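PDB 4O9E: QdtA from Thermoanaerobacterium thermosaccharolyticum, which belongs to the WxcM-like family of the cupin clan, folds as a compact antiparallel beta-barrel and, in this crystal, holds thymidine-5'-diphosphate. Local coordinates for residues Y37-V42 and R97-F102; G49-K54 and T119-N124; I69-P74 and L89-L94. All coordinates share one frame; numbering follows the deposited sequence.

In the fold
The three contacts hold together different parts of one cupin barrel: two pack its facing sheets together, and one adds a strand to a sheet edge. Contact 1 joins the two sheets beside the diphosphate, and contact 2 closes the edge of one sheet around the same ligand; their centres lie about 16 Å apart. The tie between them is backbone pairing, with Tyr50 N 2.8 Å from Arg97 O. Contact 3 fills the interior about 15 Å from contact 1 and about 11 Å from contact 2, centre to centre. It meets contact 1 through the salt bridge from Arg70 NH1 to Glu98 OE1 (2.7 Å), near the bound thymine, and contact 2 where Leu94 N lies 2.9 Å from His53 O.

Contact 1 of 3, residues Y37-V42 and R97-F102; sequences YYITKV and REMFDF. With TYD (thymidine-5'-diphosphate), chain C; TDR (thymine), chain D.
Val42 covers one face of the Phe102 ring. Its CG2 lies 4.0 Å from the ring centroid and only 11° off the normal, a CH-pi contact, while its other methyl, CG1, reaches the rim at Phe102 CD1 (3.6 Å). Ile39 CG2 comes to the same ring near CE2, from an oblique direction.

A second flat group, the ring of Tyr37, carries the thymine methyl of thymidine-5'-diphosphate: C5M sits 3.5 Å above its plane, over the centre. This ring projects across the gap because CG stands between the backbone N and the carbonyl carbon (chi1 64°), and its hydroxyl meets the edge of the Arg97 guanidinium, which arrives from the opposite direction. The two planes are 26° apart. Tyr37 OH and Arg97 NH2 lie 3.3 Å from each other at an angle too poor for a hydrogen bond, and a water makes the link instead. In the guanidinium plane, it accepts from Arg97 NH2 at 2.9 Å, bonds Tyr37 OH at 2.9 Å and donates to the beta-phosphate oxygen O3B. One water thus ties both side chains to the phosphate.

Between the two rings, the Ile39 and Met99 side chains run nearly perpendicular, their methyls CD1 and CE 4.2 Å apart, and both methyls approach phosphate oxygen O2B. On the other side of its strand, Glu98 takes a hydrogen bond from N3 of thymine to OE2 (3.3 Å), and Trp96 also bonds that oxygen.

Strand 35-40 belongs to one sheet and strand 96-100 to the other, and Tyr37 to Thr40 continue the first sheet into the second subunit through an antiparallel ladder. Apolar contacts lie toward Phe102 and polar ones toward the diphosphate; two facing antiparallel sheets with the ligand held between them are the arrangement of the cupin barrel.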
loop_
_atom_site.group_PDB
_atom_site.type_symbol
_atom_site.label_atom_id
_atom_site.label_comp_id
_atom_site.label_asym_id
_atom_site.label_seq_id
_atom_site.Cartn_x
_atom_site.Cartn_y
_atom_site.Cartn_z
ATOM N N TYR A 37 -2.078 -6.000 0.519
ATOM C CA TYR A 37 -3.230 -5.926 1.397
ATOM C C TYR A 37 -2.869 -5.029 2.568
ATOM O O TYR A 37 -1.708 -4.788 2.889
ATOM C CB TYR A 37 -3.684 -7.309 1.852
ATOM C CG TYR A 37 -2.745 -8.126 2.705
ATOM C CD1 TYR A 37 -2.791 -8.025 4.081
ATOM C CD2 TYR A 37 -1.849 -9.030 2.158
ATOM C CE1 TYR A 37 -1.966 -8.793 4.877
ATOM C CE2 TYR A 37 -0.973 -9.765 2.956
ATOM C CZ TYR A 37 -1.043 -9.640 4.327
ATOM O OH TYR A 37 -0.268 -10.375 5.199
ATOM N N TYR A 38 -3.920 -4.613 3.254
ATOM C CA TYR A 38 -3.745 -3.688 4.348
ATOM C C TYR A 38 -4.749 -3.952 5.463
ATOM O O TYR A 38 -5.924 -4.298 5.281
ATOM C CB TYR A 38 -3.760 -2.222 3.931
ATOM C CG TYR A 38 -4.747 -1.870 2.854
ATOM C CD1 TYR A 38 -6.070 -1.581 3.177
ATOM C CD2 TYR A 38 -4.349 -1.739 1.534
ATOM C CE1 TYR A 38 -6.993 -1.264 2.204
ATOM C CE2 TYR A 38 -5.275 -1.434 0.550
ATOM C CZ TYR A 38 -6.601 -1.182 0.888
ATOM O OH TYR A 38 -7.535 -0.858 -0.081
ATOM N N ILE A 39 -4.215 -3.738 6.653
ATOM C CA ILE A 39 -4.973 -3.967 7.874
ATOM C C ILE A 39 -5.162 -2.663 8.631
ATOM O O ILE A 39 -4.201 -1.937 8.810
ATOM C CB ILE A 39 -4.198 -4.943 8.756
ATOM C CG1 ILE A 39 -4.073 -6.244 7.966
ATOM C CG2 ILE A 39 -4.918 -5.137 10.092
ATOM C CD1 ILE A 39 -3.157 -7.304 8.549
ATOM N N THR A 40 -6.388 -2.407 9.082
ATOM C CA THR A 40 -6.775 -1.170 9.729
ATOM C C THR A 40 -7.808 -1.442 10.838
ATOM O O THR A 40 -8.349 -2.538 10.947
ATOM C CB THR A 40 -7.423 -0.203 8.714
ATOM O OG1 THR A 40 -8.592 -0.803 8.144
ATOM C CG2 THR A 40 -6.460 0.238 7.638
ATOM N N LYS A 41 -8.088 -0.429 11.653
ATOM C CA LYS A 41 -9.182 -0.469 12.644
ATOM C C LYS A 41 -9.101 -1.671 13.575
ATOM O O LYS A 41 -10.109 -2.311 13.886
ATOM C CB LYS A 41 -10.566 -0.435 11.957
ATOM C CG LYS A 41 -10.781 0.808 11.104
ATOM C CD LYS A 41 -12.100 0.878 10.345
ATOM C CE LYS A 41 -12.086 0.164 8.994
ATOM N NZ LYS A 41 -11.152 0.789 8.011
ATOM N N VAL A 42 -7.881 -2.041 13.937
ATOM C CA VAL A 42 -7.667 -3.161 14.847
ATOM C C VAL A 42 -7.706 -2.666 16.308
ATOM O O VAL A 42 -6.964 -1.750 16.674
ATOM C CB VAL A 42 -6.279 -3.779 14.626
ATOM C CG1 VAL A 42 -6.037 -4.872 15.657
ATOM C CG2 VAL A 42 -6.179 -4.422 13.234
ATOM N N ARG A 97 4.785 -15.565 12.568
ATOM C CA ARG A 97 4.606 -14.235 13.122
ATOM C C ARG A 97 3.281 -13.953 13.814
ATOM O O ARG A 97 2.264 -14.548 13.476
ATOM C CB ARG A 97 4.820 -13.170 12.063
ATOM C CG ARG A 97 3.788 -13.158 10.954
ATOM C CD ARG A 97 3.933 -11.832 10.235
ATOM N NE ARG A 97 2.800 -11.568 9.356
ATOM C CZ ARG A 97 2.619 -12.204 8.210
ATOM N NH1 ARG A 97 3.535 -13.096 7.849
ATOM N NH2 ARG A 97 1.567 -11.889 7.460
ATOM N N GLU A 98 3.318 -12.929 14.663
ATOM C CA GLU A 98 2.130 -12.470 15.366
ATOM C C GLU A 98 2.269 -10.959 15.422
ATOM O O GLU A 98 3.373 -10.425 15.402
ATOM C CB GLU A 98 1.993 -13.118 16.746
ATOM C CG GLU A 98 1.973 -14.642 16.761
ATOM C CD GLU A 98 2.366 -15.274 18.092
ATOM O OE1 GLU A 98 2.486 -14.495 19.056
ATOM O OE2 GLU A 98 2.570 -16.510 18.183
ATOM N N MET A 99 1.139 -10.268 15.337
ATOM C CA MET A 99 1.154 -8.808 15.305
ATOM C C MET A 99 0.259 -8.275 16.425
ATOM O O MET A 99 -0.850 -8.769 16.644
ATOM C CB MET A 99 0.653 -8.329 13.948
ATOM C CG MET A 99 1.474 -8.930 12.808
ATOM S SD MET A 99 0.657 -10.332 12.029
ATOM C CE MET A 99 -0.423 -9.352 10.985
ATOM N N PHE A 100 0.746 -7.284 17.157
ATOM C CA PHE A 100 -0.041 -6.854 18.305
ATOM C C PHE A 100 0.281 -5.404 18.589
ATOM O O PHE A 100 1.198 -4.837 17.993
ATOM C CB PHE A 100 0.167 -7.795 19.493
ATOM C CG PHE A 100 1.540 -7.731 20.090
ATOM C CD1 PHE A 100 1.775 -7.007 21.244
ATOM C CD2 PHE A 100 2.588 -8.427 19.521
ATOM C CE1 PHE A 100 3.046 -6.934 21.784
ATOM C CE2 PHE A 100 3.857 -8.352 20.055
ATOM C CZ PHE A 100 4.086 -7.625 21.202
ATOM N N ASP A 101 -0.489 -4.823 19.505
ATOM C CA ASP A 101 -0.221 -3.455 19.921
ATOM C C ASP A 101 -0.391 -2.475 18.762
ATOM O O ASP A 101 0.316 -1.476 18.646
ATOM C CB ASP A 101 1.172 -3.319 20.532
ATOM C CG ASP A 101 1.166 -3.534 22.041
ATOM O OD1 ASP A 101 0.264 -4.233 22.552
ATOM O OD2 ASP A 101 2.124 -3.013 22.644
ATOM N N PHE A 102 -1.432 -2.739 17.979
ATOM C CA PHE A 102 -1.838 -1.796 16.940
ATOM C C PHE A 102 -2.385 -0.544 17.626
ATOM O O PHE A 102 -3.384 -0.634 18.326
ATOM C CB PHE A 102 -3.000 -2.390 16.134
ATOM C CG PHE A 102 -2.603 -3.445 15.135
ATOM C CD1 PHE A 102 -2.475 -4.763 15.520
ATOM C CD2 PHE A 102 -2.480 -3.130 13.789
ATOM C CE1 PHE A 102 -2.170 -5.773 14.606
ATOM C CE2 PHE A 102 -2.143 -4.107 12.869
ATOM C CZ PHE A 102 -1.997 -5.423 13.281
HETATM P PA TYD C . -4.920 -13.780 7.790
HETATM O O1A TYD C . -5.457 -15.099 8.266
HETATM O O2A TYD C . -3.757 -13.664 6.820
HETATM O O3A TYD C . -4.836 -12.553 8.835
HETATM P PB TYD C . -3.630 -12.103 9.817
HETATM O O1B TYD C . -4.125 -12.635 11.152
HETATM O O2B TYD C . -3.696 -10.608 9.722
HETATM O O3B TYD C . -2.325 -12.700 9.333
HETATM O "O5'" TYD C . -6.289 -13.358 7.070
HETATM C "C5'" TYD C . -7.573 -13.076 7.606
HETATM C "C4'" TYD C . -8.569 -13.441 6.506
HETATM O "O4'" TYD C . -8.437 -12.687 5.299
HETATM C "C3'" TYD C . -8.420 -14.882 6.051
HETATM O "O3'" TYD C . -9.741 -15.411 6.063
HETATM C "C2'" TYD C . -8.002 -14.915 4.586
HETATM C "C1'" TYD C . -8.354 -13.507 4.127
HETATM N N1 TYD C . -7.358 -12.986 3.186
HETATM C C2 TYD C . -7.626 -12.826 1.887
HETATM O O2 TYD C . -8.755 -13.098 1.444
HETATM N N3 TYD C . -6.733 -12.283 1.041
HETATM C C4 TYD C . -5.492 -12.007 1.482
HETATM O O4 TYD C . -4.649 -11.590 0.673
HETATM C C5 TYD C . -5.170 -12.192 2.817
HETATM C C5M TYD C . -3.833 -11.830 3.395
HETATM C C6 TYD C . -6.151 -12.678 3.668
HETATM N N1 TDR D . 1.742 -21.268 20.967
HETATM C C2 TDR D . 1.408 -20.364 20.046
HETATM O O2 TDR D . 0.343 -20.486 19.402
HETATM N N3 TDR D . 2.222 -19.331 19.814
HETATM C C4 TDR D . 3.363 -19.177 20.493
HETATM O O4 TDR D . 4.027 -18.164 20.181
HETATM C C5 TDR D . 3.763 -20.179 21.526
HETATM C CM5 TDR D . 4.982 -20.233 22.411
HETATM C C6 TDR D . 2.864 -21.217 21.697
HETATM O O HOH W 1 -0.978 -10.569 7.968
#

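Contact 2 of 3, residues G49-K54 and T119-N124; sequences GYHSHK and TDYIRN. Unlike the reference sequence in segment 49-54: Ser52 (reference Ala). With TYD (thymidine-5'-diphosphate), chain C.
Ser52 and Ile122 form the antiparallel hydrogen-bonded pair that adds the short strand 121-122 to the edge of a cupin sheet. Ser52 N donates to Ile122 O (3.0 Å), and Ile122 N returns a bond to Ser52 O (2.9 Å) from well above the carbonyl plane. Beyond the non-hydrogen-bonded pair of His53 and Tyr121, Lys54 N meets Asp120 O, and the bent Lys54 side chain brings NZ to Thr119 O (2.7 Å). Asp120 turns its carboxylate to the backbone nitrogens of Lys55 and Leu56.

The aromatic contacts centre on Tyr121. The edge of His53 points into one face of its ring (centroids 4.2 Å apart, planes at 54°), while the edge of Tyr121 points into the face of His51 (4.9 Å, 71°). Apolar packing is lighter: Lys54 CD and CG lie across the Ile122 side chain.

Polar ends converge on thymidine-5'-diphosphate. Gly49 N and Tyr121 OH donate to O1B and O2A, and His51 NE2 to O3B over a very short 2.5 Å. Arg123, whose NE is held by Glu118, presents a guanidinium face to Tyr121 CD2 and directs NH2 at O1A, 2.7 Å away.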
loop_
_atom_site.group_PDB
_atom_site.type_symbol
_atom_site.label_atom_id
_atom_site.label_comp_id
_atom_site.label_asym_id
_atom_site.label_seq_id
_atom_site.Cartn_x
_atom_site.Cartn_y
_atom_site.Cartn_z
ATOM N N GLY A 49 -2.331 -12.633 13.251
ATOM C CA GLY A 49 -1.231 -13.501 12.871
ATOM C C GLY A 49 -1.374 -14.944 13.306
ATOM O O GLY A 49 -2.374 -15.606 13.038
ATOM N N TYR A 50 -0.297 -15.470 13.880
ATOM C CA TYR A 50 -0.240 -16.880 14.278
ATOM C C TYR A 50 -0.159 -17.783 13.049
ATOM O O TYR A 50 -0.973 -18.679 12.803
ATOM C CB TYR A 50 -1.446 -17.280 15.121
ATOM C CG TYR A 50 -1.644 -16.458 16.379
ATOM C CD1 TYR A 50 -0.845 -16.668 17.501
ATOM C CD2 TYR A 50 -2.658 -15.503 16.454
ATOM C CE1 TYR A 50 -1.028 -15.930 18.656
ATOM C CE2 TYR A 50 -2.867 -14.780 17.614
ATOM C CZ TYR A 50 -2.043 -15.002 18.705
ATOM O OH TYR A 50 -2.225 -14.294 19.872
ATOM N N HIS A 51 0.859 -17.522 12.246
ATOM C CA HIS A 51 1.103 -18.395 11.117
ATOM C C HIS A 51 2.445 -18.058 10.525
ATOM O O HIS A 51 3.096 -17.081 10.895
ATOM C CB HIS A 51 0.030 -18.228 10.051
ATOM C CG HIS A 51 -0.238 -16.814 9.648
ATOM N ND1 HIS A 51 0.656 -16.065 8.919
ATOM C CD2 HIS A 51 -1.342 -16.043 9.800
ATOM C CE1 HIS A 51 0.122 -14.892 8.633
ATOM N NE2 HIS A 51 -1.081 -14.845 9.178
ATOM N N SER A 52 2.774 -18.904 9.565
ATOM C CA SER A 52 3.946 -18.796 8.721
ATOM C C SER A 52 3.480 -19.014 7.284
ATOM O O SER A 52 2.302 -19.283 7.034
ATOM C CB SER A 52 4.890 -19.964 8.991
ATOM O OG SER A 52 6.172 -19.468 8.662
ATOM N N HIS A 53 4.463 -18.988 6.393
ATOM C CA HIS A 53 4.233 -19.335 5.007
ATOM C C HIS A 53 5.339 -20.228 4.508
ATOM O O HIS A 53 6.497 -20.082 4.865
ATOM C CB HIS A 53 4.138 -18.075 4.143
ATOM C CG HIS A 53 2.797 -17.430 4.209
ATOM N ND1 HIS A 53 2.498 -16.436 5.115
ATOM C CD2 HIS A 53 1.686 -17.607 3.454
ATOM C CE1 HIS A 53 1.245 -16.056 4.938
ATOM N NE2 HIS A 53 0.724 -16.762 3.949
ATOM N N LYS A 54 4.943 -21.155 3.650
ATOM C CA LYS A 54 5.918 -21.978 2.969
ATOM C C LYS A 54 6.708 -21.332 1.839
ATOM O O LYS A 54 7.901 -21.557 1.743
ATOM C CB LYS A 54 5.239 -23.234 2.426
ATOM C CG LYS A 54 4.930 -24.166 3.580
ATOM C CD LYS A 54 3.453 -24.497 3.660
ATOM C CE LYS A 54 3.089 -25.637 2.738
ATOM N NZ LYS A 54 1.613 -25.689 2.898
ATOM N N THR A 119 -3.379 -22.492 1.096
ATOM C CA THR A 119 -2.611 -23.712 1.263
ATOM C C THR A 119 -1.122 -23.429 1.458
ATOM O O THR A 119 -0.325 -24.334 1.697
ATOM C CB THR A 119 -2.720 -24.658 0.053
ATOM O OG1 THR A 119 -1.841 -24.234 -0.993
ATOM C CG2 THR A 119 -4.143 -24.769 -0.475
ATOM N N ASP A 120 -0.698 -22.179 1.319
ATOM C CA ASP A 120 0.705 -21.881 1.552
ATOM C C ASP A 120 0.913 -21.558 3.029
ATOM O O ASP A 120 2.062 -21.453 3.441
ATOM C CB ASP A 120 1.114 -20.703 0.644
ATOM C CG ASP A 120 2.598 -20.430 0.665
ATOM O OD1 ASP A 120 3.398 -21.380 0.550
ATOM O OD2 ASP A 120 3.000 -19.263 0.886
ATOM N N TYR A 121 -0.161 -21.259 3.761
ATOM C CA TYR A 121 -0.086 -20.835 5.158
ATOM C C TYR A 121 0.239 -22.047 6.009
ATOM O O TYR A 121 -0.215 -23.139 5.687
ATOM C CB TYR A 121 -1.418 -20.345 5.720
ATOM C CG TYR A 121 -1.787 -18.916 5.432
ATOM C CD1 TYR A 121 -2.144 -18.547 4.149
ATOM C CD2 TYR A 121 -1.907 -17.974 6.449
ATOM C CE1 TYR A 121 -2.565 -17.268 3.861
ATOM C CE2 TYR A 121 -2.335 -16.688 6.176
ATOM C CZ TYR A 121 -2.659 -16.341 4.882
ATOM O OH TYR A 121 -3.070 -15.085 4.541
ATOM N N ILE A 122 1.023 -21.858 7.064
ATOM C CA ILE A 122 1.058 -22.819 8.161
ATOM C C ILE A 122 0.430 -22.208 9.415
ATOM O O ILE A 122 0.947 -21.263 9.993
ATOM C CB ILE A 122 2.494 -23.262 8.449
ATOM C CG1 ILE A 122 3.075 -24.044 7.277
ATOM C CG2 ILE A 122 2.488 -24.264 9.587
ATOM C CD1 ILE A 122 4.556 -24.313 7.435
ATOM N N ARG A 123 -0.761 -22.651 9.787
ATOM C CA ARG A 123 -1.494 -22.057 10.904
ATOM C C ARG A 123 -1.437 -22.926 12.176
ATOM O O ARG A 123 -1.788 -22.489 13.269
ATOM C CB ARG A 123 -2.952 -21.875 10.486
ATOM C CG ARG A 123 -3.163 -20.959 9.287
ATOM C CD ARG A 123 -4.650 -20.742 9.092
ATOM N NE ARG A 123 -4.978 -19.719 8.107
ATOM C CZ ARG A 123 -4.952 -18.398 8.267
ATOM N NH1 ARG A 123 -4.493 -17.818 9.370
ATOM N NH2 ARG A 123 -5.354 -17.628 7.262
ATOM N N ASN A 124 -1.012 -24.174 12.023
ATOM C CA ASN A 124 -0.851 -25.133 13.106
ATOM C C ASN A 124 0.558 -24.981 13.661
ATOM O O ASN A 124 1.558 -25.272 13.001
ATOM C CB ASN A 124 -1.078 -26.556 12.602
ATOM C CG ASN A 124 -0.799 -27.612 13.666
ATOM O OD1 ASN A 124 0.330 -28.002 13.981
ATOM N ND2 ASN A 124 -1.877 -28.103 14.227
HETATM P PA TYD C . -4.920 -13.780 7.790
HETATM O O1A TYD C . -5.457 -15.099 8.266
HETATM O O2A TYD C . -3.757 -13.664 6.820
HETATM O O3A TYD C . -4.836 -12.553 8.835
HETATM P PB TYD C . -3.630 -12.103 9.817
HETATM O O1B TYD C . -4.125 -12.635 11.152
HETATM O O2B TYD C . -3.696 -10.608 9.722
HETATM O O3B TYD C . -2.325 -12.700 9.333
HETATM O "O5'" TYD C . -6.289 -13.358 7.070
HETATM C "C5'" TYD C . -7.573 -13.076 7.606
HETATM C "C4'" TYD C . -8.569 -13.441 6.506
HETATM O "O4'" TYD C . -8.437 -12.687 5.299
HETATM C "C3'" TYD C . -8.420 -14.882 6.051
HETATM O "O3'" TYD C . -9.741 -15.411 6.063
HETATM C "C2'" TYD C . -8.002 -14.915 4.586
HETATM C "C1'" TYD C . -8.354 -13.507 4.127
HETATM N N1 TYD C . -7.358 -12.986 3.186
HETATM C C2 TYD C . -7.626 -12.826 1.887
HETATM O O2 TYD C . -8.755 -13.098 1.444
HETATM N N3 TYD C . -6.733 -12.283 1.041
HETATM C C4 TYD C . -5.492 -12.007 1.482
HETATM O O4 TYD C . -4.649 -11.590 0.673
HETATM C C5 TYD C . -5.170 -12.192 2.817
HETATM C C5M TYD C . -3.833 -11.830 3.395
HETATM C C6 TYD C . -6.151 -12.678 3.668
HETATM O O HOH W 2 -4.545 -15.331 11.549
HETATM O O HOH W 3 -3.634 -18.701 11.753
#

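Contact 3 of 3, residues I69-P74 and L89-L94; sequences IRLKIP and LYIGPL. Unlike the reference sequence in segment 89-94: Leu94 (reference Phe). With TDR (thymine), chain D.
Ile69 and Leu89 reach across the barrel interior from facing sheets and overlap side by side, and Ile69 shows how one branched side chain can serve two neighbours. Its CB is 4.0 Å from Leu89 CD2. The CG2 branch, placed opposite the backbone N by chi1 of -47°, comes to 3.9 Å from the same Leu89 methyl, and CG1 lies 4.0 Å from it, so that CD2 rests against the fork of the isoleucine. The tip, CD1, turns along its own sheet and packs on Met99 CG (3.5 Å).

The next inward side chain repeats the theme. Leu71 CD2 meets Ile91 CD1 at 3.8 Å, methyl against methyl, while Leu71 CD1 approaches Leu89 CD2 more loosely. Farther along, Ile73 CG2 touches the carbonyl of Leu94, its O 4.0 Å away; that oxygen has a polar partner in Tyr128 OH of helix 125-136.

Strands 69-73 and 89-91 belong to different sheets and run in roughly the same direction, 32° apart, with Val5 of strand 5-9 touching both Leu71 and Leu89. Lys72 leaves the other side of its strand and donates from NZ to O4 of thymine (2.6 Å).

No hydrogen bond joins the two segments. Their buried contact therefore rests on the fit of aliphatic branches and the exclusion of water, as in the hydrophobic core of a beta-barrel.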
loop_
_atom_site.group_PDB
_atom_site.type_symbol
_atom_site.label_atom_id
_atom_site.label_comp_id
_atom_site.label_asym_id
_atom_site.label_seq_id
_atom_site.Cartn_x
_atom_site.Cartn_y
_atom_site.Cartn_z
ATOM N N ILE A 69 5.510 -6.550 15.835
ATOM C CA ILE A 69 5.549 -7.830 15.121
ATOM C C ILE A 69 6.464 -8.763 15.907
ATOM O O ILE A 69 7.667 -8.508 16.092
ATOM C CB ILE A 69 6.109 -7.670 13.689
ATOM C CG1 ILE A 69 5.475 -6.490 12.944
ATOM C CG2 ILE A 69 6.043 -8.962 12.888
ATOM C CD1 ILE A 69 3.974 -6.498 12.735
ATOM N N ARG A 70 5.845 -9.835 16.379
ATOM C CA ARG A 70 6.558 -10.894 17.090
ATOM C C ARG A 70 6.888 -11.952 16.048
ATOM O O ARG A 70 5.977 -12.575 15.493
ATOM C CB ARG A 70 5.705 -11.550 18.180
ATOM C CG ARG A 70 6.341 -12.765 18.843
ATOM C CD ARG A 70 5.514 -13.314 20.004
ATOM N NE ARG A 70 5.162 -12.219 20.911
ATOM C CZ ARG A 70 3.954 -11.695 21.080
ATOM N NH1 ARG A 70 2.879 -12.185 20.463
ATOM N NH2 ARG A 70 3.842 -10.656 21.897
ATOM N N LEU A 71 8.188 -12.126 15.863
ATOM C CA LEU A 71 8.768 -13.081 14.940
ATOM C C LEU A 71 9.474 -14.196 15.681
ATOM O O LEU A 71 10.233 -13.961 16.622
ATOM C CB LEU A 71 9.825 -12.384 14.090
ATOM C CG LEU A 71 9.404 -11.120 13.355
ATOM C CD1 LEU A 71 10.655 -10.470 12.795
ATOM C CD2 LEU A 71 8.357 -11.437 12.297
ATOM N N LYS A 72 9.254 -15.412 15.206
ATOM C CA LYS A 72 9.807 -16.573 15.884
ATOM C C LYS A 72 10.252 -17.566 14.849
ATOM O O LYS A 72 9.527 -17.813 13.888
ATOM C CB LYS A 72 8.693 -17.268 16.664
ATOM C CG LYS A 72 8.097 -16.410 17.767
ATOM C CD LYS A 72 6.904 -17.046 18.465
ATOM C CE LYS A 72 7.202 -18.491 18.830
ATOM N NZ LYS A 72 6.525 -18.728 20.130
ATOM N N ILE A 73 11.408 -18.153 15.099
ATOM C CA ILE A 73 11.799 -19.394 14.458
ATOM C C ILE A 73 12.292 -20.232 15.640
ATOM O O ILE A 73 12.437 -19.679 16.730
ATOM C CB ILE A 73 12.905 -19.149 13.417
ATOM C CG1 ILE A 73 14.190 -18.603 14.032
ATOM C CG2 ILE A 73 12.444 -18.147 12.364
ATOM C CD1 ILE A 73 15.411 -18.636 13.138
ATOM N N PRO A 74 12.502 -21.545 15.460
ATOM C CA PRO A 74 12.886 -22.379 16.600
ATOM C C PRO A 74 14.044 -21.764 17.364
ATOM O O PRO A 74 15.071 -21.424 16.780
ATOM C CB PRO A 74 13.280 -23.695 15.932
ATOM C CG PRO A 74 12.283 -23.758 14.812
ATOM C CD PRO A 74 12.372 -22.366 14.246
ATOM N N LEU A 89 9.539 -4.483 6.697
ATOM C CA LEU A 89 10.105 -5.660 7.352
ATOM C C LEU A 89 9.856 -6.822 6.404
ATOM O O LEU A 89 8.719 -7.243 6.155
ATOM C CB LEU A 89 9.415 -5.887 8.690
ATOM C CG LEU A 89 9.600 -7.168 9.507
ATOM C CD1 LEU A 89 11.062 -7.253 9.864
ATOM C CD2 LEU A 89 8.751 -7.104 10.773
ATOM N N TYR A 90 10.958 -7.274 5.822
ATOM C CA TYR A 90 10.882 -8.369 4.888
ATOM C C TYR A 90 10.864 -9.623 5.748
ATOM O O TYR A 90 11.769 -9.850 6.552
ATOM C CB TYR A 90 12.048 -8.351 3.882
ATOM C CG TYR A 90 12.260 -9.723 3.259
ATOM C CD1 TYR A 90 11.503 -10.153 2.184
ATOM C CD2 TYR A 90 13.241 -10.588 3.720
ATOM C CE1 TYR A 90 11.666 -11.421 1.645
ATOM C CE2 TYR A 90 13.448 -11.842 3.166
ATOM C CZ TYR A 90 12.684 -12.242 2.088
ATOM O OH TYR A 90 12.873 -13.505 1.563
ATOM N N ILE A 91 9.898 -10.492 5.469
ATOM C CA ILE A 91 9.808 -11.811 6.063
ATOM C C ILE A 91 9.737 -12.893 4.987
ATOM O O ILE A 91 8.816 -12.928 4.172
ATOM C CB ILE A 91 8.592 -11.918 6.995
ATOM C CG1 ILE A 91 8.615 -10.800 8.037
ATOM C CG2 ILE A 91 8.483 -13.286 7.648
ATOM C CD1 ILE A 91 7.300 -10.647 8.773
ATOM N N GLY A 92 10.710 -13.795 5.007
ATOM C CA GLY A 92 10.727 -14.906 4.080
ATOM C C GLY A 92 10.022 -16.102 4.677
ATOM O O GLY A 92 9.482 -16.026 5.780
ATOM N N PRO A 93 10.010 -17.212 3.925
ATOM C CA PRO A 93 9.460 -18.500 4.324
ATOM C C PRO A 93 9.915 -18.997 5.692
ATOM O O PRO A 93 11.059 -18.780 6.091
ATOM C CB PRO A 93 9.972 -19.466 3.253
ATOM C CG PRO A 93 10.077 -18.624 2.020
ATOM C CD PRO A 93 10.494 -17.259 2.532
ATOM N N LEU A 94 8.950 -19.605 6.369
ATOM C CA LEU A 94 9.138 -20.410 7.567
ATOM C C LEU A 94 9.542 -19.606 8.800
ATOM O O LEU A 94 10.219 -20.094 9.703
ATOM C CB LEU A 94 10.098 -21.553 7.282
ATOM C CG LEU A 94 9.602 -22.647 6.330
ATOM C CD1 LEU A 94 10.533 -23.835 6.503
ATOM C CD2 LEU A 94 8.179 -23.110 6.619
HETATM N N1 TDR D . 1.742 -21.268 20.967
HETATM C C2 TDR D . 1.408 -20.364 20.046
HETATM O O2 TDR D . 0.343 -20.486 19.402
HETATM N N3 TDR D . 2.222 -19.331 19.814
HETATM C C4 TDR D . 3.363 -19.177 20.493
HETATM O O4 TDR D . 4.027 -18.164 20.181
HETATM C C5 TDR D . 3.763 -20.179 21.526
HETATM C CM5 TDR D . 4.982 -20.233 22.411
HETATM C C6 TDR D . 2.864 -21.217 21.697
#